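Local coordinates for synaptonemal complex protein 2 (PDB 5IWZ) that is a major component of the axial and lateral elements of meiotic synaptonemal complexes, required for chromosome synapsis, insertion of SYCP3 and fertility, at residues K52-I57 / V104-N109; N62-Q67 / S110-L115; T201-M206 / C227-E232; L238-F243 / I248-K253. All coordinates share one frame; numbering follows the deposited sequence.

Contact 1. Residues K52-I57 / V104-N109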
loop_
_atom_site.group_PDB
_atom_site.type_symbol
_atom_site.label_atom_id
_atom_site.label_comp_id
_atom_site.label_asym_id
_atom_site.label_seq_id
_atom_site.Cartn_x
_atom_site.Cartn_y
_atom_site.Cartn_z
ATOM N N LYS A 52 -26.244 12.470 2.707
ATOM C CA LYS A 52 -26.388 11.552 3.836
ATOM C C LYS A 52 -25.131 10.707 4.025
ATOM O O LYS A 52 -24.685 10.500 5.159
ATOM C CB LYS A 52 -27.605 10.648 3.637
ATOM C CG LYS A 52 -28.967 11.347 3.655
ATOM C CD LYS A 52 -30.027 10.360 3.200
ATOM C CE LYS A 52 -31.405 10.978 3.194
ATOM N NZ LYS A 52 -32.421 9.962 2.789
ATOM N N LEU A 53 -24.556 10.203 2.925
ATOM C CA LEU A 53 -23.266 9.513 2.993
ATOM C C LEU A 53 -22.209 10.387 3.652
ATOM O O LEU A 53 -21.486 9.943 4.553
ATOM C CB LEU A 53 -22.804 9.127 1.591
ATOM C CG LEU A 53 -22.924 7.707 1.055
ATOM C CD1 LEU A 53 -23.977 6.897 1.802
ATOM C CD2 LEU A 53 -23.205 7.738 -0.437
ATOM N N ASP A 54 -22.111 11.644 3.210
ATOM C CA ASP A 54 -21.112 12.556 3.756
ATOM C C ASP A 54 -21.330 12.767 5.246
ATOM O O ASP A 54 -20.379 12.712 6.040
ATOM C CB ASP A 54 -21.163 13.885 3.004
ATOM C CG ASP A 54 -20.107 14.868 3.472
ATOM O OD1 ASP A 54 -20.457 16.038 3.706
ATOM O OD2 ASP A 54 -18.924 14.487 3.590
ATOM N N ASP A 55 -22.586 13.003 5.641
ATOM C CA ASP A 55 -22.911 13.199 7.050
ATOM C C ASP A 55 -22.518 11.981 7.877
ATOM O O ASP A 55 -21.896 12.106 8.935
ATOM C CB ASP A 55 -24.410 13.487 7.207
ATOM C CG ASP A 55 -24.810 14.883 6.714
ATOM O OD1 ASP A 55 -23.959 15.604 6.140
ATOM O OD2 ASP A 55 -25.998 15.255 6.888
ATOM N N LEU A 56 -22.893 10.792 7.418
ATOM C CA LEU A 56 -22.642 9.586 8.201
ATOM C C LEU A 56 -21.144 9.283 8.301
ATOM O O LEU A 56 -20.631 9.001 9.390
ATOM C CB LEU A 56 -23.427 8.429 7.578
ATOM C CG LEU A 56 -23.307 7.057 8.243
ATOM C CD1 LEU A 56 -23.987 7.257 9.580
ATOM C CD2 LEU A 56 -24.052 5.993 7.403
ATOM N N ILE A 57 -20.403 9.393 7.189
ATOM C CA ILE A 57 -18.976 9.056 7.230
ATOM C C ILE A 57 -18.196 10.031 8.113
ATOM O O ILE A 57 -17.354 9.614 8.921
ATOM C CB ILE A 57 -18.413 8.992 5.804
ATOM C CG1 ILE A 57 -18.884 7.708 5.111
ATOM C CG2 ILE A 57 -16.901 9.084 5.827
ATOM C CD1 ILE A 57 -18.653 7.731 3.607
ATOM N N VAL A 104 -12.085 13.573 -0.774
ATOM C CA VAL A 104 -10.923 14.312 -0.273
ATOM C C VAL A 104 -11.143 14.703 1.180
ATOM O O VAL A 104 -10.271 14.516 2.047
ATOM C CB VAL A 104 -10.651 15.545 -1.152
ATOM C CG1 VAL A 104 -9.623 16.481 -0.487
ATOM C CG2 VAL A 104 -10.172 15.101 -2.523
ATOM N N SER A 105 -12.332 15.226 1.468
ATOM C CA SER A 105 -12.705 15.570 2.831
ATOM C C SER A 105 -12.653 14.359 3.762
ATOM O O SER A 105 -12.139 14.457 4.882
ATOM C CB SER A 105 -14.100 16.189 2.825
ATOM O OG SER A 105 -14.614 16.235 4.132
ATOM N N TRP A 106 -13.176 13.206 3.328
ATOM C CA TRP A 106 -13.136 12.038 4.206
ATOM C C TRP A 106 -11.697 11.628 4.480
ATOM O O TRP A 106 -11.341 11.278 5.615
ATOM C CB TRP A 106 -13.925 10.870 3.606
ATOM C CG TRP A 106 -15.362 11.202 3.290
ATOM C CD1 TRP A 106 -16.110 12.240 3.804
ATOM C CD2 TRP A 106 -16.206 10.530 2.345
ATOM N NE1 TRP A 106 -17.374 12.235 3.241
ATOM C CE2 TRP A 106 -17.455 11.198 2.344
ATOM C CE3 TRP A 106 -16.030 9.424 1.501
ATOM C CZ2 TRP A 106 -18.513 10.789 1.543
ATOM C CZ3 TRP A 106 -17.091 9.022 0.696
ATOM C CH2 TRP A 106 -18.313 9.701 0.730
ATOM N N PHE A 107 -10.849 11.688 3.449
ATOM C CA PHE A 107 -9.432 11.386 3.623
ATOM C C PHE A 107 -8.761 12.389 4.555
ATOM O O PHE A 107 -7.961 12.005 5.413
ATOM C CB PHE A 107 -8.739 11.381 2.255
ATOM C CG PHE A 107 -7.280 11.122 2.331
ATOM C CD1 PHE A 107 -6.803 9.851 2.595
ATOM C CD2 PHE A 107 -6.376 12.151 2.137
ATOM C CE1 PHE A 107 -5.435 9.605 2.664
ATOM C CE2 PHE A 107 -5.024 11.917 2.200
ATOM C CZ PHE A 107 -4.548 10.638 2.462
ATOM N N GLU A 108 -9.066 13.685 4.387
ATOM C CA GLU A 108 -8.560 14.702 5.305
ATOM C C GLU A 108 -9.010 14.432 6.735
ATOM O O GLU A 108 -8.221 14.553 7.679
ATOM C CB GLU A 108 -9.040 16.091 4.872
ATOM C CG GLU A 108 -8.462 16.600 3.557
ATOM C CD GLU A 108 -7.076 17.184 3.713
ATOM O OE1 GLU A 108 -6.514 17.652 2.695
ATOM O OE2 GLU A 108 -6.547 17.178 4.849
ATOM N N ASN A 109 -10.295 14.113 6.915
ATOM C CA ASN A 109 -10.852 13.788 8.226
ATOM C C ASN A 109 -10.367 12.447 8.767
ATOM O O ASN A 109 -10.709 12.102 9.902
ATOM C CB ASN A 109 -12.378 13.784 8.159
ATOM C CG ASN A 109 -12.952 15.179 7.922
ATOM O OD1 ASN A 109 -12.290 16.185 8.185
ATOM N ND2 ASN A 109 -14.177 15.241 7.417
HETATM O O HOH W 1 -17.113 16.641 4.141
#
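Trp106 of helix 99-108 reaches across to Asp54 and Ile57 of helix 49-63. Trp106 CB lies 4.1 Å from Ile57 CG2. That Ile57 CG2 methyl is closer to Trp106 CG, at 3.6 Å. Further out, Ile57 CD1 rests over one face of the six-membered ring of Trp106, 3.5 Å from its centroid and 10° off the normal. This is a CH-pi contact. With CG1 of Ile57 anti to the carbonyl carbon (chi1 -75°) and CD1 extended beyond it, CG2 meets the root of the indole and CD1 its far ring. At the indole edge, Trp106 NE1 donates to Asp54 OD2 at 2.8 Å, with an N-H...O angle of 157°. The acceptor lies near the ring plane and offers its anti lone pair. Ring and carboxylate are nearly coplanar. A water donates a second bond to Asp54 OD2. The other carboxylate oxygen, Asp54 OD1, forms a salt bridge with Lys102. The indole is thus fixed by a bond at its edge and packing on a face. The two short helical segments run parallel, with axes 10.9 Å apart. Such packing of near-parallel helices is consistent with the armadillo-repeat-like domain, an alpha-solenoid type of fold.

Contact 2. Residues N62-Q67 / S110-L115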
loop_
_atom_site.group_PDB
_atom_site.type_symbol
_atom_site.label_atom_id
_atom_site.label_comp_id
_atom_site.label_asym_id
_atom_site.label_seq_id
_atom_site.Cartn_x
_atom_site.Cartn_y
_atom_site.Cartn_z
ATOM N N ASN A 62 -15.336 11.134 13.092
ATOM C CA ASN A 62 -15.210 11.929 14.315
ATOM C C ASN A 62 -15.288 11.066 15.573
ATOM O O ASN A 62 -14.622 11.361 16.577
ATOM C CB ASN A 62 -16.299 13.008 14.359
ATOM C CG ASN A 62 -15.945 14.223 13.513
ATOM O OD1 ASN A 62 -14.787 14.412 13.142
ATOM N ND2 ASN A 62 -16.940 15.060 13.211
ATOM N N LYS A 63 -16.076 9.996 15.535
ATOM C CA LYS A 63 -16.161 9.073 16.657
ATOM C C LYS A 63 -15.027 8.059 16.689
ATOM O O LYS A 63 -14.916 7.323 17.671
ATOM C CB LYS A 63 -17.502 8.338 16.622
ATOM C CG LYS A 63 -18.690 9.199 17.091
ATOM C CD LYS A 63 -19.969 8.939 16.275
ATOM C CE LYS A 63 -20.519 7.551 16.544
ATOM N NZ LYS A 63 -21.907 7.269 16.033
ATOM N N LYS A 64 -14.189 8.003 15.651
ATOM C CA LYS A 64 -13.146 6.987 15.539
ATOM C C LYS A 64 -13.728 5.579 15.446
ATOM O O LYS A 64 -13.093 4.611 15.874
ATOM C CB LYS A 64 -12.139 7.070 16.697
ATOM C CG LYS A 64 -10.923 7.956 16.416
ATOM C CD LYS A 64 -11.144 9.377 16.912
ATOM C CE LYS A 64 -9.987 10.297 16.520
ATOM N NZ LYS A 64 -8.653 9.775 16.930
ATOM N N ASP A 65 -14.932 5.442 14.885
ATOM C CA ASP A 65 -15.517 4.120 14.636
ATOM C C ASP A 65 -14.945 3.591 13.318
ATOM O O ASP A 65 -15.578 3.625 12.260
ATOM C CB ASP A 65 -17.044 4.188 14.604
ATOM C CG ASP A 65 -17.661 4.528 15.974
ATOM O OD1 ASP A 65 -16.998 4.311 17.005
ATOM O OD2 ASP A 65 -18.820 5.012 16.014
ATOM N N ILE A 66 -13.724 3.059 13.405
ATOM C CA ILE A 66 -12.946 2.722 12.208
ATOM C C ILE A 66 -13.669 1.694 11.348
ATOM O O ILE A 66 -13.876 1.905 10.140
ATOM C CB ILE A 66 -11.552 2.217 12.603
ATOM C CG1 ILE A 66 -10.876 3.258 13.482
ATOM C CG2 ILE A 66 -10.722 1.980 11.352
ATOM C CD1 ILE A 66 -10.941 4.635 12.881
ATOM N N GLN A 67 -14.024 0.545 11.950
ATOM C CA GLN A 67 -14.627 -0.550 11.197
ATOM C C GLN A 67 -16.011 -0.183 10.672
ATOM O O GLN A 67 -16.426 -0.685 9.619
ATOM C CB GLN A 67 -14.667 -1.845 12.049
ATOM C CG GLN A 67 -15.766 -1.975 13.101
ATOM C CD GLN A 67 -15.852 -3.404 13.715
ATOM O OE1 GLN A 67 -15.758 -3.591 14.944
ATOM N NE2 GLN A 67 -16.041 -4.407 12.853
ATOM N N SER A 110 -9.618 11.681 7.983
ATOM C CA SER A 110 -8.991 10.452 8.447
ATOM C C SER A 110 -7.564 10.674 8.914
ATOM O O SER A 110 -6.933 9.731 9.405
ATOM C CB SER A 110 -8.984 9.398 7.330
ATOM O OG SER A 110 -10.304 9.092 6.907
ATOM N N LYS A 111 -7.040 11.891 8.774
ATOM C CA LYS A 111 -5.611 12.082 8.987
ATOM C C LYS A 111 -5.249 11.967 10.458
ATOM O O LYS A 111 -4.212 11.386 10.799
ATOM C CB LYS A 111 -5.166 13.417 8.396
ATOM C CG LYS A 111 -5.175 13.404 6.847
ATOM C CD LYS A 111 -4.850 14.773 6.226
ATOM C CE LYS A 111 -4.238 14.598 4.839
ATOM N NZ LYS A 111 -4.300 15.851 4.029
ATOM N N GLU A 112 -6.106 12.481 11.345
ATOM C CA GLU A 112 -5.877 12.318 12.778
ATOM C C GLU A 112 -5.825 10.841 13.163
ATOM O O GLU A 112 -4.985 10.427 13.968
ATOM C CB GLU A 112 -6.968 13.053 13.561
ATOM C CG GLU A 112 -6.793 13.014 15.067
ATOM C CD GLU A 112 -7.822 13.863 15.815
ATOM O OE1 GLU A 112 -8.025 15.035 15.428
ATOM O OE2 GLU A 112 -8.422 13.354 16.789
ATOM N N ILE A 113 -6.710 10.034 12.581
ATOM C CA ILE A 113 -6.707 8.595 12.822
ATOM C C ILE A 113 -5.442 7.960 12.255
ATOM O O ILE A 113 -4.795 7.130 12.906
ATOM C CB ILE A 113 -7.969 7.962 12.206
ATOM C CG1 ILE A 113 -9.213 8.305 13.040
ATOM C CG2 ILE A 113 -7.792 6.467 12.042
ATOM C CD1 ILE A 113 -10.527 8.114 12.293
ATOM N N ILE A 114 -5.105 8.308 11.010
ATOM C CA ILE A 114 -3.913 7.779 10.352
ATOM C C ILE A 114 -2.672 8.046 11.194
ATOM O O ILE A 114 -1.777 7.197 11.294
ATOM C CB ILE A 114 -3.784 8.390 8.942
ATOM C CG1 ILE A 114 -4.791 7.751 7.997
ATOM C CG2 ILE A 114 -2.366 8.257 8.403
ATOM C CD1 ILE A 114 -5.231 8.670 6.875
ATOM N N LEU A 115 -2.604 9.214 11.833
ATOM C CA LEU A 115 -1.414 9.526 12.613
ATOM C C LEU A 115 -1.365 8.732 13.916
ATOM O O LEU A 115 -0.491 7.878 14.092
ATOM C CB LEU A 115 -1.334 11.022 12.890
ATOM C CG LEU A 115 -1.014 11.808 11.615
ATOM C CD1 LEU A 115 -1.204 13.289 11.841
ATOM C CD2 LEU A 115 0.393 11.507 11.118
#
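A Schellman motif closes helix 49-63 here, and its Lys64, with positive phi, starts the short turn into helix 66-79. Across from this turn, Ile113 of helix 111-115 is the hub. Ile66 and Ile113 meet tip to tip, with Ile66 CD1 3.6 Å from Ile113 CD1. Ile66 CD1 also touches the other branch, lying 3.7 Å from Ile113 CG2. Lys64 and Ile113 slide past each other in opposite directions, and Lys64 CG comes within 3.8 Å of Ile113 CG1. The lysine chain is bent at chi2 (93°) and again at chi4 (-53°). It crosses Glu112 at about a right angle. Lys64 NZ forms a salt bridge with Glu112 OE2 at 3.6 Å, while Lys64 CE is nearer to that oxygen, at 3.4 Å. The charge pair lies on the exposed side of the contact. Replacing Ile113 with an alanine would probably leave the Ile66 methyl and the aliphatic part of Lys64 without their shared apolar partner. Helix 123-141 packs on the same isoleucines, with Val125 against Ile113, and Ala124 and Met128 against Ile66. Leu61 of helix 49-63 also touches Ile113, so helix 111-115 lies against both helix 49-63 and helix 123-141.

Contact 3. Residues T201-M206 / C227-E232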
loop_
_atom_site.group_PDB
_atom_site.type_symbol
_atom_site.label_atom_id
_atom_site.label_comp_id
_atom_site.label_asym_id
_atom_site.label_seq_id
_atom_site.Cartn_x
_atom_site.Cartn_y
_atom_site.Cartn_z
ATOM N N THR A 201 7.951 20.494 -5.494
ATOM C CA THR A 201 8.395 20.358 -4.110
ATOM C C THR A 201 8.154 18.946 -3.580
ATOM O O THR A 201 9.039 18.347 -2.954
ATOM C CB THR A 201 7.693 21.406 -3.244
ATOM O OG1 THR A 201 8.071 22.708 -3.687
ATOM C CG2 THR A 201 8.060 21.245 -1.778
ATOM N N LEU A 202 6.953 18.402 -3.811
ATOM C CA LEU A 202 6.650 17.055 -3.328
ATOM C C LEU A 202 7.601 16.030 -3.930
ATOM O O LEU A 202 8.147 15.175 -3.221
ATOM C CB LEU A 202 5.200 16.685 -3.643
ATOM C CG LEU A 202 4.166 17.387 -2.764
ATOM C CD1 LEU A 202 2.749 17.114 -3.266
ATOM C CD2 LEU A 202 4.332 16.944 -1.317
ATOM N N MET A 203 7.817 16.105 -5.245
ATOM C CA MET A 203 8.693 15.143 -5.892
ATOM C C MET A 203 10.119 15.263 -5.394
ATOM O O MET A 203 10.833 14.259 -5.307
ATOM C CB MET A 203 8.648 15.329 -7.396
ATOM C CG MET A 203 7.377 14.837 -8.004
ATOM S SD MET A 203 7.486 15.216 -9.747
ATOM C CE MET A 203 7.782 13.614 -10.448
ATOM N N SER A 204 10.554 16.475 -5.068
ATOM C CA SER A 204 11.880 16.627 -4.483
ATOM C C SER A 204 11.941 15.973 -3.104
ATOM O O SER A 204 12.915 15.276 -2.774
ATOM C CB SER A 204 12.246 18.110 -4.410
ATOM O OG SER A 204 13.622 18.253 -4.141
ATOM N N ASN A 205 10.897 16.162 -2.289
ATOM C CA ASN A 205 10.880 15.511 -0.981
ATOM C C ASN A 205 10.705 14.002 -1.103
ATOM O O ASN A 205 11.139 13.258 -0.215
ATOM C CB ASN A 205 9.790 16.115 -0.103
ATOM C CG ASN A 205 9.965 17.615 0.076
ATOM O OD1 ASN A 205 11.088 18.116 0.134
ATOM N ND2 ASN A 205 8.862 18.335 0.142
ATOM N N MET A 206 10.081 13.532 -2.184
ATOM C CA MET A 206 9.992 12.096 -2.411
ATOM C C MET A 206 11.368 11.500 -2.673
ATOM O O MET A 206 11.728 10.470 -2.088
ATOM C CB MET A 206 9.040 11.810 -3.566
ATOM C CG MET A 206 7.606 12.217 -3.257
ATOM S SD MET A 206 6.493 11.699 -4.552
ATOM C CE MET A 206 5.955 10.130 -3.834
ATOM N N CYS A 227 9.339 8.014 -11.822
ATOM C CA CYS A 227 9.622 7.730 -13.227
ATOM C C CYS A 227 8.358 7.729 -14.085
ATOM O O CYS A 227 8.428 8.038 -15.282
ATOM C CB CYS A 227 10.376 6.401 -13.360
ATOM S SG CYS A 227 12.075 6.446 -12.667
ATOM N N ARG A 228 7.204 7.399 -13.506
ATOM C CA ARG A 228 5.953 7.511 -14.249
ATOM C C ARG A 228 5.571 8.968 -14.487
ATOM O O ARG A 228 4.953 9.284 -15.510
ATOM C CB ARG A 228 4.815 6.804 -13.510
ATOM C CG ARG A 228 5.006 5.313 -13.286
ATOM C CD ARG A 228 3.724 4.649 -12.753
ATOM N NE ARG A 228 3.074 3.984 -13.868
ATOM C CZ ARG A 228 3.134 2.686 -14.102
ATOM N NH1 ARG A 228 3.769 1.882 -13.258
ATOM N NH2 ARG A 228 2.533 2.194 -15.174
ATOM N N MET A 229 5.925 9.865 -13.569
ATOM C CA MET A 229 5.554 11.275 -13.677
ATOM C C MET A 229 6.608 12.140 -14.364
ATOM O O MET A 229 6.362 13.338 -14.548
ATOM C CB MET A 229 5.251 11.860 -12.287
ATOM C CG MET A 229 4.077 11.184 -11.578
ATOM S SD MET A 229 3.484 12.085 -10.127
ATOM C CE MET A 229 4.916 11.955 -9.048
ATOM N N THR A 230 7.766 11.588 -14.740
ATOM C CA THR A 230 8.805 12.378 -15.394
ATOM C C THR A 230 9.473 11.584 -16.509
ATOM O O THR A 230 9.724 10.380 -16.377
ATOM C CB THR A 230 9.888 12.858 -14.404
ATOM O OG1 THR A 230 10.411 11.754 -13.654
ATOM C CG2 THR A 230 9.338 13.896 -13.458
ATOM N N THR A 231 9.785 12.279 -17.599
ATOM C CA THR A 231 10.393 11.630 -18.746
ATOM C C THR A 231 11.830 11.241 -18.427
ATOM O O THR A 231 12.491 11.853 -17.580
ATOM C CB THR A 231 10.370 12.555 -19.965
ATOM O OG1 THR A 231 11.483 13.450 -19.893
ATOM C CG2 THR A 231 9.087 13.376 -19.982
ATOM N N GLU A 232 12.312 10.207 -19.118
ATOM C CA GLU A 232 13.719 9.845 -18.997
ATOM C C GLU A 232 14.627 11.042 -19.296
ATOM O O GLU A 232 15.639 11.247 -18.613
ATOM C CB GLU A 232 14.026 8.661 -19.914
ATOM C CG GLU A 232 15.253 7.860 -19.503
ATOM C CD GLU A 232 15.302 6.467 -20.131
ATOM O OE1 GLU A 232 16.417 5.905 -20.250
ATOM O OE2 GLU A 232 14.229 5.929 -20.490
#
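Met203 points from helix 197-212 toward the end of helix 216-229, where Met229 and Thr230 receive it. The two methionines cross obliquely. Met203 and Thr230 instead reach toward each other, tip to tip. The Met203 methyl does most of the touching. Met203 CE lies 3.6 Å from Met229 CB, at the base of that side chain. Met203 CE is also 3.4 Å from Thr230 CG2, tighter than usual van der Waals contact. The chain of Met203 is straight at chi2 (177°), then bends at chi3 (106°), which brings its methyl between the base of Met229 and the threonine. Met229 bends at chi3 as well, which turns its methyl toward Met203. Met229 CE approaches Met203 CE to 3.6 Å and Met203 CG to 3.9 Å. Each methionine therefore touches the other at more than one level. Thr230 presents CG2 to this apolar contact. Its hydroxyl, OG1, is bonded elsewhere, to the backbone O of Leu226 in the preceding helical turn. The contact itself is made by carbon atoms.

The neighbours extend the apolar surface. Leu226 of helix 216-229 touches Met203, and Leu183 of helix 169-185 packs on Met229. Leu238 and Trp242 of helix 232-242 both touch Thr230. The contact thus joins helix 197-212 to the exit of helix 216-229, with helices 169-185 and 232-242 packed around it.

Contact 4. Residues L238-F243 / I248-K253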
loop_
_atom_site.group_PDB
_atom_site.type_symbol
_atom_site.label_atom_id
_atom_site.label_comp_id
_atom_site.label_asym_id
_atom_site.label_seq_id
_atom_site.Cartn_x
_atom_site.Cartn_y
_atom_site.Cartn_z
ATOM N N LEU A 238 16.703 16.504 -13.365
ATOM C CA LEU A 238 16.046 16.404 -12.067
ATOM C C LEU A 238 16.824 15.524 -11.103
ATOM O O LEU A 238 16.730 15.715 -9.886
ATOM C CB LEU A 238 14.624 15.863 -12.245
ATOM C CG LEU A 238 13.726 16.856 -13.005
ATOM C CD1 LEU A 238 12.505 16.179 -13.626
ATOM C CD2 LEU A 238 13.297 17.988 -12.083
ATOM N N ALA A 239 17.575 14.548 -11.622
ATOM C CA ALA A 239 18.395 13.712 -10.751
ATOM C C ALA A 239 19.319 14.558 -9.885
ATOM O O ALA A 239 19.503 14.274 -8.695
ATOM C CB ALA A 239 19.214 12.722 -11.582
ATOM N N TYR A 240 19.893 15.615 -10.464
ATOM C CA TYR A 240 20.837 16.449 -9.736
ATOM C C TYR A 240 20.161 17.462 -8.820
ATOM O O TYR A 240 20.824 18.002 -7.930
ATOM C CB TYR A 240 21.777 17.136 -10.735
ATOM C CG TYR A 240 22.604 16.098 -11.474
ATOM C CD1 TYR A 240 23.643 15.434 -10.832
ATOM C CD2 TYR A 240 22.316 15.750 -12.788
ATOM C CE1 TYR A 240 24.387 14.459 -11.482
ATOM C CE2 TYR A 240 23.056 14.785 -13.455
ATOM C CZ TYR A 240 24.093 14.140 -12.795
ATOM O OH TYR A 240 24.828 13.175 -13.449
ATOM N N GLU A 241 18.869 17.726 -9.004
ATOM C CA GLU A 241 18.116 18.517 -8.036
ATOM C C GLU A 241 17.598 17.656 -6.890
ATOM O O GLU A 241 17.571 18.101 -5.739
ATOM C CB GLU A 241 16.936 19.210 -8.719
ATOM C CG GLU A 241 17.312 19.930 -9.992
ATOM C CD GLU A 241 16.404 21.105 -10.268
ATOM O OE1 GLU A 241 16.615 22.170 -9.653
ATOM O OE2 GLU A 241 15.474 20.960 -11.087
ATOM N N TRP A 242 17.206 16.419 -7.195
ATOM C CA TRP A 242 16.582 15.539 -6.213
ATOM C C TRP A 242 17.587 14.877 -5.266
ATOM O O TRP A 242 17.221 14.530 -4.138
ATOM C CB TRP A 242 15.769 14.469 -6.939
ATOM C CG TRP A 242 14.542 15.008 -7.605
ATOM C CD1 TRP A 242 13.952 16.225 -7.384
ATOM C CD2 TRP A 242 13.740 14.348 -8.598
ATOM N NE1 TRP A 242 12.836 16.363 -8.185
ATOM C CE2 TRP A 242 12.686 15.228 -8.937
ATOM C CE3 TRP A 242 13.819 13.112 -9.244
ATOM C CZ2 TRP A 242 11.721 14.902 -9.886
ATOM C CZ3 TRP A 242 12.846 12.789 -10.182
ATOM C CH2 TRP A 242 11.813 13.678 -10.490
ATOM N N PHE A 243 18.843 14.694 -5.679
ATOM C CA PHE A 243 19.799 13.935 -4.877
ATOM C C PHE A 243 21.090 14.727 -4.716
ATOM O O PHE A 243 21.838 14.914 -5.682
ATOM C CB PHE A 243 20.055 12.562 -5.499
ATOM C CG PHE A 243 18.802 11.746 -5.715
ATOM C CD1 PHE A 243 18.138 11.169 -4.640
ATOM C CD2 PHE A 243 18.294 11.545 -6.990
ATOM C CE1 PHE A 243 16.987 10.407 -4.837
ATOM C CE2 PHE A 243 17.152 10.784 -7.191
ATOM C CZ PHE A 243 16.492 10.215 -6.108
ATOM N N ILE A 248 24.724 9.276 -6.152
ATOM C CA ILE A 248 23.330 8.840 -6.208
ATOM C C ILE A 248 22.604 9.477 -7.391
ATOM O O ILE A 248 21.852 8.810 -8.110
ATOM C CB ILE A 248 22.627 9.144 -4.868
ATOM C CG1 ILE A 248 23.199 8.244 -3.756
ATOM C CG2 ILE A 248 21.104 9.008 -5.007
ATOM C CD1 ILE A 248 22.710 8.580 -2.351
ATOM N N ALA A 249 22.811 10.778 -7.608
ATOM C CA ALA A 249 22.219 11.439 -8.770
ATOM C C ALA A 249 22.638 10.764 -10.076
ATOM O O ALA A 249 21.809 10.593 -10.979
ATOM C CB ALA A 249 22.606 12.918 -8.787
ATOM N N ASN A 250 23.922 10.378 -10.190
ATOM C CA ASN A 250 24.410 9.668 -11.376
ATOM C C ASN A 250 23.676 8.341 -11.580
ATOM O O ASN A 250 23.241 8.020 -12.693
ATOM C CB ASN A 250 25.924 9.397 -11.269
ATOM C CG ASN A 250 26.772 10.659 -11.314
ATOM O OD1 ASN A 250 26.288 11.748 -11.638
ATOM N ND2 ASN A 250 28.062 10.510 -10.997
ATOM N N ALA A 251 23.571 7.528 -10.526
ATOM C CA ALA A 251 22.871 6.249 -10.664
ATOM C C ALA A 251 21.409 6.446 -11.063
ATOM O O ALA A 251 20.881 5.700 -11.900
ATOM C CB ALA A 251 22.963 5.446 -9.366
ATOM N N PHE A 252 20.742 7.446 -10.477
ATOM C CA PHE A 252 19.328 7.667 -10.769
ATOM C C PHE A 252 19.103 7.937 -12.250
ATOM O O PHE A 252 18.202 7.355 -12.870
ATOM C CB PHE A 252 18.793 8.827 -9.932
ATOM C CG PHE A 252 17.309 9.022 -10.051
ATOM C CD1 PHE A 252 16.427 8.151 -9.411
ATOM C CD2 PHE A 252 16.788 10.079 -10.792
ATOM C CE1 PHE A 252 15.054 8.331 -9.515
ATOM C CE2 PHE A 252 15.419 10.264 -10.900
ATOM C CZ PHE A 252 14.549 9.387 -10.261
ATOM N N LYS A 253 19.932 8.815 -12.833
ATOM C CA LYS A 253 19.843 9.184 -14.244
ATOM C C LYS A 253 20.004 7.993 -15.192
ATOM O O LYS A 253 19.664 8.118 -16.376
ATOM C CB LYS A 253 20.914 10.236 -14.570
ATOM C CG LYS A 253 22.229 9.607 -15.048
ATOM C CD LYS A 253 23.446 10.487 -14.822
ATOM C CE LYS A 253 24.721 9.772 -15.244
ATOM N NZ LYS A 253 24.685 9.363 -16.671
#
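Tyr240 OH donates to Asn250 OD1 at 2.7 Å. The C=O...donor angle is 148°, and the hydroxyl is tilted out of the carbonyl plane. Ring and amide are steeply turned against each other. Lys253 CD also comes within 3.3 Å of Tyr240 OH. Beneath this exposed rim, two alanines let the helices come close. Ala249 CB lies 3.4 Å from Tyr240 CD1 and the same distance from the backbone O of Ala239. The axes of the two short helical segments approach to 8.3 Å and cross at 144°. Chi1 of Phe252 (-173°) swings the ring away from its backbone N and in among Ala239, Trp242 and Phe243. Phe243 CE2 lies over one face of that ring, 3.4 Å from Phe252 CG, though the two ring planes are oblique. Ala239 CB touches its edge at Phe252 CD2, 3.7 Å away. Phe252 CE2 meets the edge of the indole at Trp242 CE3. A serine in place of Phe252 would probably open a gap between Trp242 and Phe243 and leave both without their shared aromatic partner. Phe267 meets Phe252 edge-to-face. Ile210 and Leu211 touch Phe243, so this roughly antiparallel pair packs on helix 260-274 through Phe252 and on helix 197-212 through Phe243.

How the contacts relate
This N-terminal part of the protein holds armadillo-repeat-like and Spt16M-like domains. Contacts 1 and 2 belong to the armadillo-repeat-like region and share helix 49-63, with centres about 11 Å apart. Contact 1 is buried and pairs apolar packing with an indole-carboxylate bond. Contact 2 is partly buried and adds a charge pair on its exposed side. Contacts 3 and 4 follow later in the chain and touch: Trp242 of contact 4 packs on Met203 and Ser204 of contact 3. Contact 3 is made by methyl and methylene groups and is partly buried. Contact 4 is largely buried and aromatic, with its polar bond at the rim. Contacts 1 and 4 have centres about 40 Å apart.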